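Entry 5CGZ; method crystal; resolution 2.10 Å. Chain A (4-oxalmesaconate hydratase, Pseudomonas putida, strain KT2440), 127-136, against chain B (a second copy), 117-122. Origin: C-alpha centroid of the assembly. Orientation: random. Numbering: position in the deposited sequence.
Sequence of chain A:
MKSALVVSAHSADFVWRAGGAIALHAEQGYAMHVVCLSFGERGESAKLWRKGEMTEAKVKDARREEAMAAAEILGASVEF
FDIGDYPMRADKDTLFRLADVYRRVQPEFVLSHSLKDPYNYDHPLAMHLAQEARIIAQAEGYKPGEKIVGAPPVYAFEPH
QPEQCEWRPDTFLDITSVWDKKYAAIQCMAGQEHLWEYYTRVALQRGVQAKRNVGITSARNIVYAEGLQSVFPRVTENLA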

# COMPACT_ATOMS: atom_id res chain seq x y z
N MET A 127 10.33 18.09 5.48
CA MET A 127 8.89 17.98 5.64
C MET A 127 8.52 17.52 7.07
O MET A 127 7.52 17.99 7.63
N HIS A 128 9.32 16.64 7.66
CA HIS A 128 9.08 16.22 9.04
C HIS A 128 9.24 17.39 10.01
O HIS A 128 8.46 17.52 10.95
N LEU A 129 10.25 18.23 9.77
CA LEU A 129 10.42 19.46 10.54
C LEU A 129 9.20 20.36 10.40
O LEU A 129 8.65 20.86 11.39
N ALA A 130 8.78 20.57 9.15
CA ALA A 130 7.63 21.41 8.86
C ALA A 130 6.39 20.91 9.60
O ALA A 130 5.66 21.70 10.20
N GLN A 131 6.16 19.60 9.56
CA GLN A 131 4.96 19.06 10.18
C GLN A 131 5.02 19.08 11.70
O GLN A 131 4.05 19.46 12.35
N GLU A 132 6.16 18.67 12.26
CA GLU A 132 6.23 18.62 13.71
C GLU A 132 6.24 20.05 14.29
O GLU A 132 5.59 20.30 15.31
N ALA A 133 6.94 20.98 13.64
CA ALA A 133 6.95 22.37 14.12
C ALA A 133 5.54 22.97 14.11
O ALA A 133 5.16 23.73 15.01
N ARG A 134 4.77 22.62 13.09
CA ARG A 134 3.38 23.03 13.00
C ARG A 134 2.57 22.58 14.22
O ARG A 134 1.79 23.35 14.79
N ILE A 135 2.77 21.32 14.62
CA ILE A 135 2.05 20.78 15.76
C ILE A 135 2.52 21.43 17.08
O ILE A 135 1.70 21.75 17.94
N ILE A 136 3.83 21.63 17.23
CA ILE A 136 4.35 22.33 18.41
C ILE A 136 3.67 23.70 18.53
O ILE A 136 3.25 24.11 19.61
N ASP B 117 0.85 8.89 12.72
CA ASP B 117 -0.09 9.82 13.34
C ASP B 117 0.26 11.23 12.90
O ASP B 117 1.13 11.87 13.50
N PRO B 118 -0.40 11.71 11.85
CA PRO B 118 -0.13 13.06 11.34
C PRO B 118 -0.60 14.17 12.29
O PRO B 118 -0.35 15.34 12.03
N TYR B 119 -1.25 13.80 13.39
CA TYR B 119 -1.71 14.81 14.35
C TYR B 119 -0.83 14.89 15.60
O TYR B 119 -0.95 15.83 16.38
N ASN B 120 0.07 13.93 15.77
CA ASN B 120 0.84 13.86 17.01
C ASN B 120 2.10 13.02 16.87
O ASN B 120 2.04 11.79 16.91
N TYR B 121 3.25 13.68 16.73
CA TYR B 121 4.52 12.98 16.53
C TYR B 121 4.93 12.15 17.75
O TYR B 121 5.66 11.17 17.62
N ASP B 122 4.47 12.54 18.93
CA ASP B 122 4.83 11.80 20.14
C ASP B 122 4.27 10.37 20.13
O ASP B 122 4.85 9.46 20.73

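Which side chain fills the gap between the helix of chain A and the loop of chain B? Tyr121(B) does: its CA-to-CB bond points toward the helix, and far more of its surface is covered by the opposing stretch than for any other residue here. Its chi1 of -91° lies between wells and, with chi2 at 61°, lays the ring along the helix. Glu132(A) covers one face, with CB 4.0 Å from the ring centroid and almost on the ring normal, a CH-pi contact. At the tip, Tyr121(B) OH lies 3.4 Å from Gln131(A) CB and 2.9 Å from His128(A) CD2. The His128(A) chi1 of -86° (m) brings its ring rim to rim with the tyrosine, planes at 82°.

How does Ile135(A) use its pointing toward the loop? With chi1 m and chi2 t, its CD1 comes 3.7 Å from Tyr121(B) CD1 and, at the turn, 3.7 Å from Pro118(B) O. This type I turn, Asp117(B) to Asn120(B), is braced by Tyr119(B) N donating to Asp117(B) OD1 at 2.9 Å. Tyr119(B) and Asn120(B) direct their CA-to-CB bonds away, so Ile135(A) meets mainly backbone there.

What joins the polar groups, given that no direct hydrogen bond crosses? Waters do. One donates to Gln131(A) OE1 and to Pro118(B) O, both at 2.7 Å; the m, t conformation of Gln131(A) carries its amide to that water, while NE2 makes a weak bond to Met127(A) SD at 3.3 Å. Arg134(A), extended t, t, t through chi3, brings NH1 to another water, which accepts from NH1 at 2.8 Å and donates to the same Pro118(B) O at 2.9 Å.

How are two acids accommodated together? Glu132(A) OE2 and Asp122(B) OD1 stand 4.6 Å apart, and a third water donates to both, at 2.7 and 2.8 Å. The glutamate's t, t chain runs past the tyrosine face.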

# COMPACT_ATOMS: atom_id res chain seq x y z
CB MET A 127 8.29 17.03 4.59
CG MET A 127 6.80 16.71 4.81
SD MET A 127 5.70 18.14 4.84
CE MET A 127 5.01 18.13 3.18
CB HIS A 128 10.00 15.06 9.43
CG HIS A 128 9.47 13.72 9.05
ND1 HIS A 128 10.21 12.79 8.35
CD2 HIS A 128 8.25 13.17 9.24
CE1 HIS A 128 9.47 11.71 8.15
NE2 HIS A 128 8.27 11.92 8.67
CB LEU A 129 11.67 20.22 10.10
CG LEU A 129 12.97 19.71 10.73
CD1 LEU A 129 14.17 20.33 10.02
CD2 LEU A 129 12.97 20.03 12.22
CB ALA A 130 7.37 21.47 7.35
CB GLN A 131 4.68 17.64 9.69
CG GLN A 131 4.16 17.61 8.26
CD GLN A 131 3.72 16.22 7.82
OE1 GLN A 131 3.23 15.43 8.62
NE2 GLN A 131 3.87 15.93 6.54
CB GLU A 132 7.46 17.84 14.21
CG GLU A 132 7.34 17.55 15.72
CD GLU A 132 8.45 16.67 16.28
OE1 GLU A 132 9.48 16.49 15.60
OE2 GLU A 132 8.28 16.17 17.42
CB ALA A 133 7.89 23.24 13.28
CB ARG A 134 2.76 22.47 11.72
CG ARG A 134 1.28 22.75 11.49
CD ARG A 134 0.90 22.16 10.13
NE ARG A 134 -0.54 22.07 9.90
CZ ARG A 134 -1.34 21.15 10.43
NH1 ARG A 134 -0.87 20.23 11.27
NH2 ARG A 134 -2.64 21.16 10.13
CB ILE A 135 2.21 19.25 15.84
CG1 ILE A 135 1.52 18.58 14.63
CG2 ILE A 135 1.64 18.71 17.16
CD1 ILE A 135 1.91 17.13 14.41
CB ILE A 136 5.88 22.53 18.36
CG1 ILE A 136 6.61 21.18 18.25
CG2 ILE A 136 6.37 23.33 19.60
CD1 ILE A 136 6.22 20.19 19.32
CB ASP B 117 -0.05 9.69 14.86
CG ASP B 117 -1.19 10.44 15.54
OD1 ASP B 117 -1.74 11.40 14.95
OD2 ASP B 117 -1.53 10.04 16.67
CB PRO B 118 -0.89 13.11 10.00
CG PRO B 118 -1.87 11.98 10.05
CD PRO B 118 -1.31 10.94 10.98
CB TYR B 119 -3.17 14.55 14.72
CG TYR B 119 -4.03 14.62 13.49
CD1 TYR B 119 -4.52 15.85 13.04
CD2 TYR B 119 -4.30 13.48 12.74
CE1 TYR B 119 -5.29 15.92 11.87
CE2 TYR B 119 -5.06 13.54 11.58
CZ TYR B 119 -5.56 14.77 11.14
OH TYR B 119 -6.32 14.82 9.99
CB ASN B 120 -0.03 13.29 18.12
CG ASN B 120 0.47 13.67 19.49
OD1 ASN B 120 1.65 13.53 19.81
ND2 ASN B 120 -0.44 14.17 20.32
CB TYR B 121 5.62 13.99 16.16
CG TYR B 121 5.76 14.18 14.66
CD1 TYR B 121 4.70 14.68 13.91
CD2 TYR B 121 6.93 13.85 14.00
CE1 TYR B 121 4.81 14.84 12.54
CE2 TYR B 121 7.05 14.02 12.63
CZ TYR B 121 5.99 14.51 11.90
OH TYR B 121 6.10 14.65 10.54
CB ASP B 122 4.33 12.52 21.40
CG ASP B 122 4.99 13.88 21.62
OD1 ASP B 122 5.91 14.27 20.86
OD2 ASP B 122 4.57 14.56 22.58
O HOH W 1 1.69 16.32 10.63
O HOH W 2 6.16 16.44 19.05
O HOH W 3 -1.73 17.88 12.60